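Local structure of synaptonemal complex protein 2 (Mus musculus, 5IWZ) at residues A[246-251]-A[269-274]; A[280-285]-A[311-316]; A[287-292]-A[373-378]; A[349-354]-A[377-382]. The protein is a major component of the axial and lateral elements of synaptonemal complexes, needed for chromosome synapsis in meiosis and for inserting SYCP3 into these complexes. All coordinates share one frame; numbering follows the deposited sequence.

Contact 1: A[246-251]-A[269-274]; sequences DFIANA and NLVNGI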
loop_
_atom_site.group_PDB
_atom_site.type_symbol
_atom_site.label_atom_id
_atom_site.label_comp_id
_atom_site.label_asym_id
_atom_site.label_seq_id
_atom_site.Cartn_x
_atom_site.Cartn_y
_atom_site.Cartn_z
ATOM N N ASP A 246 20.573 17.032 13.787
ATOM C CA ASP A 246 20.235 18.417 13.450
ATOM C C ASP A 246 20.101 18.610 11.942
ATOM O O ASP A 246 19.139 19.232 11.470
ATOM C CB ASP A 246 21.284 19.369 14.023
ATOM C CG ASP A 246 21.173 19.517 15.531
ATOM O OD1 ASP A 246 21.880 20.376 16.099
ATOM O OD2 ASP A 246 20.376 18.774 16.144
ATOM N N PHE A 247 21.055 18.071 11.173
ATOM C CA PHE A 247 20.998 18.144 9.717
ATOM C C PHE A 247 19.647 17.680 9.182
ATOM O O PHE A 247 19.074 18.312 8.289
ATOM C CB PHE A 247 22.133 17.303 9.124
ATOM C CG PHE A 247 22.178 17.296 7.622
ATOM C CD1 PHE A 247 21.450 16.357 6.893
ATOM C CD2 PHE A 247 22.976 18.204 6.934
ATOM C CE1 PHE A 247 21.495 16.337 5.508
ATOM C CE2 PHE A 247 23.030 18.193 5.549
ATOM C CZ PHE A 247 22.288 17.253 4.833
ATOM N N ILE A 248 19.111 16.590 9.731
ATOM C CA ILE A 248 17.861 16.026 9.226
ATOM C C ILE A 248 16.661 16.844 9.700
ATOM O O ILE A 248 15.742 17.130 8.926
ATOM C CB ILE A 248 17.746 14.543 9.638
ATOM C CG1 ILE A 248 18.800 13.705 8.888
ATOM C CG2 ILE A 248 16.319 14.023 9.415
ATOM C CD1 ILE A 248 18.904 12.254 9.347
ATOM N N ALA A 249 16.647 17.226 10.978
ATOM C CA ALA A 249 15.575 18.083 11.484
ATOM C C ALA A 249 15.478 19.388 10.695
ATOM O O ALA A 249 14.369 19.848 10.390
ATOM C CB ALA A 249 15.790 18.372 12.970
ATOM N N ASN A 250 16.630 19.997 10.360
ATOM C CA ASN A 250 16.648 21.221 9.552
ATOM C C ASN A 250 16.014 20.998 8.178
ATOM O O ASN A 250 15.190 21.800 7.721
ATOM C CB ASN A 250 18.089 21.734 9.366
ATOM C CG ASN A 250 18.731 22.225 10.655
ATOM O OD1 ASN A 250 18.064 22.400 11.679
ATOM N ND2 ASN A 250 20.045 22.464 10.602
ATOM N N ALA A 251 16.421 19.937 7.478
ATOM C CA ALA A 251 15.841 19.672 6.160
ATOM C C ALA A 251 14.333 19.439 6.243
ATOM O O ALA A 251 13.575 19.919 5.389
ATOM C CB ALA A 251 16.527 18.473 5.503
ATOM N N ASN A 269 16.325 12.743 -0.382
ATOM C CA ASN A 269 17.685 12.629 -0.907
ATOM C C ASN A 269 18.712 13.137 0.105
ATOM O O ASN A 269 19.764 12.508 0.300
ATOM C CB ASN A 269 17.816 13.373 -2.247
ATOM C CG ASN A 269 17.343 12.535 -3.427
ATOM O OD1 ASN A 269 16.743 11.478 -3.243
ATOM N ND2 ASN A 269 17.621 13.000 -4.649
ATOM N N LEU A 270 18.412 14.252 0.783
ATOM C CA LEU A 270 19.278 14.726 1.867
ATOM C C LEU A 270 19.385 13.703 2.996
ATOM O O LEU A 270 20.487 13.369 3.447
ATOM C CB LEU A 270 18.763 16.054 2.419
ATOM C CG LEU A 270 18.970 17.251 1.499
ATOM C CD1 LEU A 270 18.527 18.537 2.172
ATOM C CD2 LEU A 270 20.431 17.315 1.097
ATOM N N VAL A 271 18.244 13.212 3.485
ATOM C CA VAL A 271 18.263 12.277 4.608
ATOM C C VAL A 271 19.062 11.031 4.256
ATOM O O VAL A 271 19.981 10.636 4.984
ATOM C CB VAL A 271 16.830 11.920 5.033
ATOM C CG1 VAL A 271 16.818 10.610 5.789
ATOM C CG2 VAL A 271 16.266 13.025 5.887
ATOM N N ASN A 272 18.726 10.392 3.130
ATOM C CA ASN A 272 19.419 9.161 2.777
ATOM C C ASN A 272 20.885 9.432 2.471
ATOM O O ASN A 272 21.738 8.568 2.709
ATOM C CB ASN A 272 18.721 8.486 1.595
ATOM C CG ASN A 272 17.324 7.976 1.962
ATOM O OD1 ASN A 272 17.096 7.490 3.085
ATOM N ND2 ASN A 272 16.379 8.115 1.034
ATOM N N GLY A 273 21.198 10.626 1.963
ATOM C CA GLY A 273 22.589 10.968 1.737
ATOM C C GLY A 273 23.360 11.098 3.034
ATOM O O GLY A 273 24.432 10.509 3.193
ATOM N N ILE A 274 22.805 11.838 3.998
ATOM C CA ILE A 274 23.544 12.109 5.231
ATOM C C ILE A 274 23.732 10.836 6.052
ATOM O O ILE A 274 24.679 10.732 6.838
ATOM C CB ILE A 274 22.849 13.210 6.058
ATOM C CG1 ILE A 274 23.859 13.898 6.979
ATOM C CG2 ILE A 274 21.750 12.627 6.927
ATOM C CD1 ILE A 274 25.157 14.277 6.293
#

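Contact 2: A[280-285]-A[311-316]; sequences RVYTFP and FNLGSH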
loop_
_atom_site.group_PDB
_atom_site.type_symbol
_atom_site.label_atom_id
_atom_site.label_comp_id
_atom_site.label_asym_id
_atom_site.label_seq_id
_atom_site.Cartn_x
_atom_site.Cartn_y
_atom_site.Cartn_z
ATOM N N ARG A 280 19.331 3.115 4.080
ATOM C CA ARG A 280 18.683 1.932 3.551
ATOM C C ARG A 280 17.994 2.193 2.220
ATOM O O ARG A 280 17.308 1.297 1.702
ATOM C CB ARG A 280 17.686 1.386 4.586
ATOM C CG ARG A 280 18.289 1.089 5.943
ATOM C CD ARG A 280 19.210 -0.113 5.929
ATOM N NE ARG A 280 18.478 -1.349 5.656
ATOM C CZ ARG A 280 19.059 -2.491 5.303
ATOM N NH1 ARG A 280 20.379 -2.550 5.177
ATOM N NH2 ARG A 280 18.324 -3.568 5.063
ATOM N N VAL A 281 18.148 3.396 1.662
ATOM C CA VAL A 281 17.698 3.732 0.315
ATOM C C VAL A 281 18.852 4.444 -0.385
ATOM O O VAL A 281 19.301 5.494 0.081
ATOM C CB VAL A 281 16.447 4.624 0.323
ATOM C CG1 VAL A 281 16.089 5.029 -1.091
ATOM C CG2 VAL A 281 15.270 3.902 0.978
ATOM N N TYR A 282 19.320 3.878 -1.500
ATOM C CA TYR A 282 20.333 4.484 -2.344
ATOM C C TYR A 282 19.652 5.047 -3.575
ATOM O O TYR A 282 19.032 4.299 -4.344
ATOM C CB TYR A 282 21.395 3.463 -2.753
ATOM C CG TYR A 282 22.475 3.271 -1.723
ATOM C CD1 TYR A 282 23.667 3.987 -1.788
ATOM C CD2 TYR A 282 22.303 2.376 -0.682
ATOM C CE1 TYR A 282 24.661 3.815 -0.831
ATOM C CE2 TYR A 282 23.287 2.200 0.278
ATOM C CZ TYR A 282 24.462 2.924 0.200
ATOM O OH TYR A 282 25.433 2.734 1.160
ATOM N N THR A 283 19.773 6.357 -3.766
ATOM C CA THR A 283 19.184 7.051 -4.906
ATOM C C THR A 283 20.284 7.539 -5.851
ATOM O O THR A 283 21.143 8.320 -5.447
ATOM C CB THR A 283 18.334 8.218 -4.418
ATOM O OG1 THR A 283 17.229 7.703 -3.663
ATOM C CG2 THR A 283 17.822 9.022 -5.583
ATOM N N PHE A 284 20.258 7.066 -7.123
ATOM C CA PHE A 284 21.242 7.496 -8.111
ATOM C C PHE A 284 20.570 8.273 -9.233
ATOM O O PHE A 284 19.477 7.896 -9.672
ATOM C CB PHE A 284 21.991 6.305 -8.747
ATOM C CG PHE A 284 22.897 5.569 -7.797
ATOM C CD1 PHE A 284 23.950 6.213 -7.186
ATOM C CD2 PHE A 284 22.693 4.228 -7.525
ATOM C CE1 PHE A 284 24.788 5.538 -6.315
ATOM C CE2 PHE A 284 23.528 3.544 -6.654
ATOM C CZ PHE A 284 24.576 4.205 -6.050
ATOM N N PRO A 285 21.208 9.320 -9.754
ATOM C CA PRO A 285 20.738 9.895 -11.011
ATOM C C PRO A 285 21.026 8.938 -12.149
ATOM O O PRO A 285 22.005 8.184 -12.135
ATOM C CB PRO A 285 21.546 11.194 -11.139
ATOM C CG PRO A 285 22.814 10.916 -10.406
ATOM C CD PRO A 285 22.460 9.950 -9.288
ATOM N N PHE A 311 17.108 2.563 -5.034
ATOM C CA PHE A 311 17.506 1.200 -4.709
ATOM C C PHE A 311 17.128 0.971 -3.255
ATOM O O PHE A 311 17.722 1.575 -2.361
ATOM C CB PHE A 311 19.009 1.005 -4.916
ATOM C CG PHE A 311 19.445 1.028 -6.360
ATOM C CD1 PHE A 311 19.807 -0.152 -7.012
ATOM C CD2 PHE A 311 19.525 2.227 -7.058
ATOM C CE1 PHE A 311 20.226 -0.139 -8.343
ATOM C CE2 PHE A 311 19.951 2.247 -8.385
ATOM C CZ PHE A 311 20.303 1.071 -9.027
ATOM N N ASN A 312 16.158 0.090 -3.018
ATOM C CA ASN A 312 15.493 -0.022 -1.717
ATOM C C ASN A 312 15.985 -1.257 -0.978
ATOM O O ASN A 312 15.555 -2.375 -1.265
ATOM C CB ASN A 312 13.985 -0.057 -1.918
ATOM C CG ASN A 312 13.480 1.205 -2.587
ATOM O OD1 ASN A 312 13.665 2.319 -2.066
ATOM N ND2 ASN A 312 12.867 1.049 -3.764
ATOM N N LEU A 313 16.868 -1.046 0.004
ATOM C CA LEU A 313 17.526 -2.158 0.685
ATOM C C LEU A 313 16.595 -2.876 1.651
ATOM O O LEU A 313 16.797 -4.062 1.944
ATOM C CB LEU A 313 18.759 -1.657 1.438
ATOM C CG LEU A 313 20.073 -1.450 0.689
ATOM C CD1 LEU A 313 19.881 -0.698 -0.636
ATOM C CD2 LEU A 313 21.043 -0.691 1.615
ATOM N N GLY A 314 15.577 -2.194 2.161
ATOM C CA GLY A 314 14.642 -2.873 3.039
ATOM C C GLY A 314 13.694 -3.778 2.278
ATOM O O GLY A 314 13.443 -4.918 2.681
ATOM N N SER A 315 13.156 -3.286 1.170
ATOM C CA SER A 315 12.151 -4.010 0.415
ATOM C C SER A 315 12.731 -4.813 -0.736
ATOM O O SER A 315 11.982 -5.536 -1.404
ATOM C CB SER A 315 11.114 -3.027 -0.116
ATOM O OG SER A 315 11.766 -2.008 -0.848
ATOM N N HIS A 316 14.030 -4.691 -0.996
ATOM C CA HIS A 316 14.703 -5.427 -2.071
ATOM C C HIS A 316 14.014 -5.178 -3.405
ATOM O O HIS A 316 13.670 -6.100 -4.145
ATOM C CB HIS A 316 14.792 -6.919 -1.742
ATOM C CG HIS A 316 15.724 -7.207 -0.609
ATOM N ND1 HIS A 316 17.043 -7.546 -0.804
ATOM C CD2 HIS A 316 15.548 -7.133 0.734
ATOM C CE1 HIS A 316 17.631 -7.707 0.369
ATOM N NE2 HIS A 316 16.747 -7.457 1.319
#

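Contact 3: A[287-292]-A[373-378]; sequences LSAFLG and LLFYFD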
loop_
_atom_site.group_PDB
_atom_site.type_symbol
_atom_site.label_atom_id
_atom_site.label_comp_id
_atom_site.label_asym_id
_atom_site.label_seq_id
_atom_site.Cartn_x
_atom_site.Cartn_y
_atom_site.Cartn_z
ATOM N N LEU A 287 20.948 8.302 -16.512
ATOM C CA LEU A 287 21.085 9.012 -17.781
ATOM C C LEU A 287 19.898 8.748 -18.701
ATOM O O LEU A 287 19.388 9.676 -19.335
ATOM C CB LEU A 287 22.393 8.601 -18.473
ATOM C CG LEU A 287 23.643 8.831 -17.615
ATOM C CD1 LEU A 287 24.873 8.165 -18.243
ATOM C CD2 LEU A 287 23.885 10.353 -17.416
ATOM N N SER A 288 19.464 7.489 -18.794
ATOM C CA SER A 288 18.336 7.056 -19.613
ATOM C C SER A 288 17.958 5.629 -19.223
ATOM O O SER A 288 18.804 4.843 -18.778
ATOM C CB SER A 288 18.661 7.128 -21.114
ATOM O OG SER A 288 19.783 6.327 -21.419
ATOM N N ALA A 289 16.675 5.305 -19.386
ATOM C CA ALA A 289 16.154 3.989 -19.052
ATOM C C ALA A 289 15.352 3.465 -20.227
ATOM O O ALA A 289 14.737 4.247 -20.956
ATOM C CB ALA A 289 15.284 4.030 -17.791
ATOM N N PHE A 290 15.392 2.134 -20.415
ATOM C CA PHE A 290 14.741 1.429 -21.518
ATOM C C PHE A 290 14.009 0.180 -21.025
ATOM O O PHE A 290 14.527 -0.567 -20.191
ATOM C CB PHE A 290 15.755 0.999 -22.594
ATOM C CG PHE A 290 16.346 2.153 -23.348
ATOM C CD1 PHE A 290 15.888 2.474 -24.614
ATOM C CD2 PHE A 290 17.329 2.952 -22.770
ATOM C CE1 PHE A 290 16.416 3.559 -25.304
ATOM C CE2 PHE A 290 17.863 4.040 -23.459
ATOM C CZ PHE A 290 17.408 4.342 -24.725
ATOM N N LEU A 291 12.807 -0.043 -21.558
ATOM C CA LEU A 291 12.106 -1.326 -21.461
ATOM C C LEU A 291 12.204 -2.000 -22.822
ATOM O O LEU A 291 11.563 -1.556 -23.776
ATOM C CB LEU A 291 10.647 -1.127 -21.056
ATOM C CG LEU A 291 9.797 -2.392 -21.103
ATOM C CD1 LEU A 291 10.388 -3.404 -20.134
ATOM C CD2 LEU A 291 8.360 -2.074 -20.706
ATOM N N GLY A 292 12.997 -3.067 -22.918
ATOM C CA GLY A 292 13.265 -3.625 -24.234
ATOM C C GLY A 292 13.978 -2.576 -25.074
ATOM O O GLY A 292 15.015 -2.029 -24.674
ATOM N N LEU A 373 14.900 -4.523 -18.571
ATOM C CA LEU A 373 14.999 -3.114 -18.233
ATOM C C LEU A 373 16.467 -2.724 -18.244
ATOM O O LEU A 373 17.295 -3.411 -17.635
ATOM C CB LEU A 373 14.389 -2.840 -16.855
ATOM C CG LEU A 373 12.866 -2.782 -16.799
ATOM C CD1 LEU A 373 12.416 -2.973 -15.355
ATOM C CD2 LEU A 373 12.381 -1.439 -17.340
ATOM N N LEU A 374 16.781 -1.628 -18.931
ATOM C CA LEU A 374 18.140 -1.120 -19.066
ATOM C C LEU A 374 18.224 0.258 -18.426
ATOM O O LEU A 374 17.389 1.126 -18.697
ATOM C CB LEU A 374 18.555 -1.026 -20.543
ATOM C CG LEU A 374 18.983 -2.279 -21.307
ATOM C CD1 LEU A 374 17.878 -3.365 -21.392
ATOM C CD2 LEU A 374 19.438 -1.865 -22.699
ATOM N N PHE A 375 19.213 0.448 -17.562
ATOM C CA PHE A 375 19.464 1.725 -16.912
ATOM C C PHE A 375 20.902 2.130 -17.212
ATOM O O PHE A 375 21.833 1.363 -16.934
ATOM C CB PHE A 375 19.240 1.630 -15.398
ATOM C CG PHE A 375 17.852 1.164 -15.000
ATOM C CD1 PHE A 375 16.838 2.090 -14.748
ATOM C CD2 PHE A 375 17.564 -0.181 -14.883
ATOM C CE1 PHE A 375 15.568 1.676 -14.380
ATOM C CE2 PHE A 375 16.287 -0.614 -14.514
ATOM C CZ PHE A 375 15.292 0.320 -14.260
ATOM N N TYR A 376 21.082 3.316 -17.792
ATOM C CA TYR A 376 22.413 3.866 -18.051
ATOM C C TYR A 376 22.770 4.883 -16.975
ATOM O O TYR A 376 21.994 5.804 -16.697
ATOM C CB TYR A 376 22.482 4.528 -19.430
ATOM C CG TYR A 376 22.423 3.562 -20.595
ATOM C CD1 TYR A 376 21.199 3.173 -21.133
ATOM C CD2 TYR A 376 23.583 3.044 -21.159
ATOM C CE1 TYR A 376 21.129 2.291 -22.193
ATOM C CE2 TYR A 376 23.527 2.159 -22.231
ATOM C CZ TYR A 376 22.298 1.793 -22.741
ATOM O OH TYR A 376 22.224 0.918 -23.796
ATOM N N PHE A 377 23.938 4.707 -16.371
ATOM C CA PHE A 377 24.427 5.553 -15.296
ATOM C C PHE A 377 25.799 6.118 -15.646
ATOM O O PHE A 377 26.537 5.549 -16.448
ATOM C CB PHE A 377 24.554 4.769 -13.986
ATOM C CG PHE A 377 23.247 4.259 -13.441
ATOM C CD1 PHE A 377 22.430 5.078 -12.667
ATOM C CD2 PHE A 377 22.859 2.953 -13.672
ATOM C CE1 PHE A 377 21.232 4.594 -12.137
ATOM C CE2 PHE A 377 21.658 2.463 -13.153
ATOM C CZ PHE A 377 20.843 3.289 -12.396
ATOM N N ASP A 378 26.130 7.247 -15.021
ATOM C CA ASP A 378 27.493 7.754 -15.067
ATOM C C ASP A 378 28.461 6.722 -14.486
ATOM O O ASP A 378 28.168 6.063 -13.488
ATOM C CB ASP A 378 27.595 9.058 -14.289
ATOM C CG ASP A 378 28.981 9.674 -14.381
ATOM O OD1 ASP A 378 29.264 10.332 -15.403
ATOM O OD2 ASP A 378 29.784 9.478 -13.448
#

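Contact 4: A[349-354]-A[377-382]; sequences RESKKL and FDESLE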
loop_
_atom_site.group_PDB
_atom_site.type_symbol
_atom_site.label_atom_id
_atom_site.label_comp_id
_atom_site.label_asym_id
_atom_site.label_seq_id
_atom_site.Cartn_x
_atom_site.Cartn_y
_atom_site.Cartn_z
ATOM N N ARG A 349 30.615 0.779 -20.965
ATOM C CA ARG A 349 30.949 1.038 -22.358
ATOM C C ARG A 349 30.699 2.508 -22.662
ATOM O O ARG A 349 29.713 3.079 -22.199
ATOM C CB ARG A 349 30.136 0.147 -23.310
ATOM N N GLU A 350 31.598 3.111 -23.445
ATOM C CA GLU A 350 31.443 4.492 -23.900
ATOM C C GLU A 350 31.203 5.434 -22.723
ATOM O O GLU A 350 30.369 6.343 -22.787
ATOM C CB GLU A 350 30.328 4.609 -24.943
ATOM N N SER A 351 31.945 5.193 -21.635
ATOM C CA SER A 351 31.926 6.012 -20.420
ATOM C C SER A 351 30.563 5.998 -19.722
ATOM O O SER A 351 30.219 6.939 -19.002
ATOM C CB SER A 351 32.381 7.448 -20.713
ATOM O OG SER A 351 33.773 7.463 -20.989
ATOM N N LYS A 352 29.795 4.917 -19.907
ATOM C CA LYS A 352 28.512 4.722 -19.240
ATOM C C LYS A 352 28.503 3.365 -18.544
ATOM O O LYS A 352 29.152 2.416 -18.990
ATOM C CB LYS A 352 27.340 4.820 -20.255
ATOM C CG LYS A 352 27.190 6.221 -20.910
ATOM C CD LYS A 352 26.171 6.204 -22.055
ATOM C CE LYS A 352 26.804 5.720 -23.368
ATOM N NZ LYS A 352 25.836 5.675 -24.519
ATOM N N LYS A 353 27.781 3.276 -17.435
ATOM C CA LYS A 353 27.549 2.003 -16.766
ATOM C C LYS A 353 26.119 1.550 -17.049
ATOM O O LYS A 353 25.162 2.248 -16.691
ATOM C CB LYS A 353 27.777 2.117 -15.262
ATOM C CG LYS A 353 29.175 1.789 -14.825
ATOM C CD LYS A 353 29.279 1.755 -13.318
ATOM C CE LYS A 353 30.742 1.736 -12.919
ATOM N NZ LYS A 353 30.930 2.299 -11.555
ATOM N N LEU A 354 25.984 0.376 -17.660
ATOM C CA LEU A 354 24.699 -0.177 -18.061
ATOM C C LEU A 354 24.301 -1.277 -17.090
ATOM O O LEU A 354 25.011 -2.280 -16.952
ATOM C CB LEU A 354 24.767 -0.738 -19.481
ATOM C CG LEU A 354 23.468 -1.340 -20.008
ATOM C CD1 LEU A 354 22.345 -0.343 -19.857
ATOM C CD2 LEU A 354 23.612 -1.790 -21.479
ATOM N N PHE A 377 23.938 4.707 -16.371
ATOM C CA PHE A 377 24.427 5.553 -15.296
ATOM C C PHE A 377 25.799 6.118 -15.646
ATOM O O PHE A 377 26.537 5.549 -16.448
ATOM C CB PHE A 377 24.554 4.769 -13.986
ATOM C CG PHE A 377 23.247 4.259 -13.441
ATOM C CD1 PHE A 377 22.430 5.078 -12.667
ATOM C CD2 PHE A 377 22.859 2.953 -13.672
ATOM C CE1 PHE A 377 21.232 4.594 -12.137
ATOM C CE2 PHE A 377 21.658 2.463 -13.153
ATOM C CZ PHE A 377 20.843 3.289 -12.396
ATOM N N ASP A 378 26.130 7.247 -15.021
ATOM C CA ASP A 378 27.493 7.754 -15.067
ATOM C C ASP A 378 28.461 6.722 -14.486
ATOM O O ASP A 378 28.168 6.063 -13.488
ATOM C CB ASP A 378 27.595 9.058 -14.289
ATOM C CG ASP A 378 28.981 9.674 -14.381
ATOM O OD1 ASP A 378 29.264 10.332 -15.403
ATOM O OD2 ASP A 378 29.784 9.478 -13.448
ATOM N N GLU A 379 29.625 6.580 -15.128
ATOM C CA GLU A 379 30.582 5.539 -14.763
ATOM C C GLU A 379 31.154 5.719 -13.359
ATOM O O GLU A 379 31.603 4.735 -12.757
ATOM C CB GLU A 379 31.713 5.508 -15.792
ATOM C CG GLU A 379 32.132 6.892 -16.233
ATOM C CD GLU A 379 33.256 6.875 -17.251
ATOM O OE1 GLU A 379 33.616 7.965 -17.748
ATOM O OE2 GLU A 379 33.769 5.772 -17.559
ATOM N N SER A 380 31.123 6.934 -12.802
ATOM C CA SER A 380 31.584 7.116 -11.429
ATOM C C SER A 380 30.619 6.559 -10.385
ATOM O O SER A 380 30.976 6.499 -9.204
ATOM C CB SER A 380 31.837 8.603 -11.138
ATOM O OG SER A 380 30.621 9.333 -11.011
ATOM N N LEU A 381 29.416 6.146 -10.766
ATOM C CA LEU A 381 28.450 5.700 -9.767
ATOM C C LEU A 381 28.686 4.237 -9.400
ATOM O O LEU A 381 29.042 3.418 -10.250
ATOM C CB LEU A 381 27.026 5.905 -10.282
ATOM C CG LEU A 381 26.697 7.386 -10.508
ATOM C CD1 LEU A 381 25.321 7.532 -11.146
ATOM C CD2 LEU A 381 26.779 8.173 -9.197
ATOM N N GLU A 382 28.480 3.911 -8.121
ATOM C CA GLU A 382 28.751 2.569 -7.594
ATOM C C GLU A 382 27.573 1.609 -7.822
ATOM O O GLU A 382 26.969 1.084 -6.891
ATOM C CB GLU A 382 29.079 2.648 -6.108
ATOM C CG GLU A 382 30.444 3.224 -5.758
ATOM C CD GLU A 382 30.769 3.057 -4.269
ATOM O OE1 GLU A 382 31.173 4.053 -3.637
ATOM O OE2 GLU A 382 30.608 1.936 -3.730
#

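Contact 1: A[246-251]-A[269-274]
Phe-247 and Ile-274 reach toward each other tip to tip, and the isoleucine lays its longer branch over one face of the ring. CG1 of Ile-274 is 3.8 Å from the ring centroid of Phe-247 and 26° off the ring normal, a CH-pi contact displaced toward the rim at CD1. The first torsion puts CG of Phe-247 anti to the backbone N (chi1 180°). At the ring's edge, near its plane, stands the carbonyl O of Leu-270, 3.8 Å from CE1 of Phe-247, while the leucine side chain crosses the phenyl at about a right angle. Segments 246-251 and 269-274 belong to two antiparallel helices, 246-253 and 260-274, at the end of the helical part of the chain; the axes of the segments run 9.8 Å apart. This spacing is bridged mainly by apolar side chains. Deeper in the interface, the buried Ile-248 and Val-271 cross at about a right angle, CG2 of Ile-248 meeting CG2 of Val-271 at 3.7 Å. CG1 of Ile-248 also reaches CG2 of Ile-274 at 3.7 Å, a methyl shared between Ile-248 and CD1 of the Phe-247 ring. Ile-248 further touches Phe-243, and Ile-274 touches Met-245, both in the loop leading into helix 246-253. One turn beyond Phe-247, CB of Ala-251 rests 3.9 Å from CD1 of Leu-270.

Contact 2: A[280-285]-A[311-316]
Tyr-282 and Phe-311 form an antiparallel hydrogen-bonded pair, Tyr-282 N giving to Phe-311 O at 2.9 Å and Phe-311 N to Tyr-282 O at 2.7 Å, and Leu-313 N adds a bond to Arg-280 O just past the strand end. Strands 281-285 and 308-312 are thereby joined at one border of the four-stranded antiparallel sheet of the Spt16M-like domain. On the face of Tyr-282 and Phe-311, the ring of Phe-284 turns its edge to the face of Phe-311 in an offset edge-to-face pair, planes at 72° and centroids 5.5 Å apart. Leu-313 comes to the Tyr-282 ring in its plane, with CD2 of Leu-313 3.9 Å from CE2 of Tyr-282. Val-386 of helix 383-390 touches all three aromatic side chains. The Arg-280 chain bends at chi2 (-70°) and chi3, and its guanidinium lies with one face over Leu-313, CZ of Arg-280 standing 4.0 Å from CB of Leu-313. On the other face of the sheet Val-281 and Asn-312 lie side by side; CG1 and CG2 of Val-281 each lie 3.8 Å from OD1 of Asn-312, which accepts from the backbone N of Tyr-216. The amide thus presents its oxygen to an apolar neighbour while a backbone donor from the helical part satisfies it, and its ND2 is bonded to Thr-317 and Ser-319, which should fix the amide's rotation.

Contact 3: A[287-292]-A[373-378]
Phe-290 and Tyr-376 meet on one face of an antiparallel sheet, where strand 288-291 pairs with strand 372-378 in the Spt16M-like domain, a member of the PH-like clan. Followed outward, CB of Phe-290 sits 4.0 Å from CB of Leu-374, its partner in a hydrogen-bonded pair. The first torsion sets CG anti to the carbonyl carbon (chi1 -68°), and the CD2-CE2 side of the ring faces Tyr-376, two residues along the partner strand from Leu-374. CD2 and CE2 of Phe-290 both come 3.9 Å from CE1 of Tyr-376; the ring planes stand at 80°, in an oblique contact with the centroids 6.0 Å apart. Ser-288 OG also comes obliquely to the tyrosine ring, 3.5 Å from CD1 of Tyr-376. Glu-295 of strand 294-295 touches both Ser-288 and Phe-290.

Beneath, the buried face carries Ala-289 against Phe-375 and Leu-291 against Leu-373, the latter two side chains meeting through CD1 of Leu-291 and CD2 of Leu-373. Phe-320 packs edge-to-face with Phe-375, linking this face to the other sheet. The backbones are tied by reciprocal bonds between Phe-290 and Leu-374 and by Tyr-376 N to Ser-288 O. At the start of segment 287-292, Leu-287 N gives to Tyr-376 O at 2.7 Å, and CD1 of Leu-287 meets the peptide between Phe-377 and Asp-378, 3.4 Å from C of Phe-377.

Contact 4: A[349-354]-A[377-382]
Lys-353 drives its ammonium into the turn of segment 377-382, where NZ of Lys-353 donates to two backbone carbonyls, Leu-381 O at 2.6 Å and Glu-379 O at 2.8 Å. In each bond the donor is tilted about 30° from the carbonyl plane. The chain is extended beyond CG (chi2 -173°), and its carbons run alongside the turn: CG of Lys-353 lies 4.0 Å from CA of Glu-379, and CE of Lys-353 is 3.1 Å from the backbone O of Glu-379. An ammonium bonded to two carbonyl oxygens, about at right angles to each other as seen from NZ, would probably polarise both peptides. The extended Glu-379 side chain lies against Ser-351, its CG 3.4 Å from Ser-351 O, and OE1 takes a weak hydrogen bond from Ser-351 OG.

The lysine is anchored at its root by reciprocal backbone bonds, Lys-353 N to Phe-377 O and Phe-377 N to Lys-353 O, both 2.8 Å; the former is nearly straight at 174°. Its target is shaped by a type I turn from Asp-378 to Leu-381, in which OD2 of Asp-378 accepts from the backbone N of Ser-380, making an Asx turn, and from Ser-380 OG. Ser-351 is placed by a type I' turn from Arg-349 to Lys-352, the tight hairpin connection between strands 341-349 and 352-359. Lys-353 also packs on Val-348 of the preceding strand. Beyond the second turn Glu-382 is the N-cap residue of helix 383-390, while Phe-377 and Leu-381 lean on Phe-284 of strand 281-285.

In the fold
These contacts lie in the N-terminal part of the protein, a helical region followed by the Spt16M-like domain. Contact 1 closes first; helix 260-274 then leads into strand 281-285, and the two contacts touch where Asn-272 and Asn-269 meet Val-281 and Thr-283. Contacts 2, 3 and 4 lie in the Spt16M-like domain: contact 2 in the four-stranded sheet, contacts 3 and 4, centres 11 Å apart, in the five-stranded one, sharing strand 372-378. Contacts 2 and 3 alternate in sequence, their centres 17 Å apart, and the sheets meet through Phe-377 against Phe-284 and Phe-311. Contacts 3 and 4 stay about 12 and 11 Å from contact 1 at the nearest atoms; among the four, only contact 2 touches it.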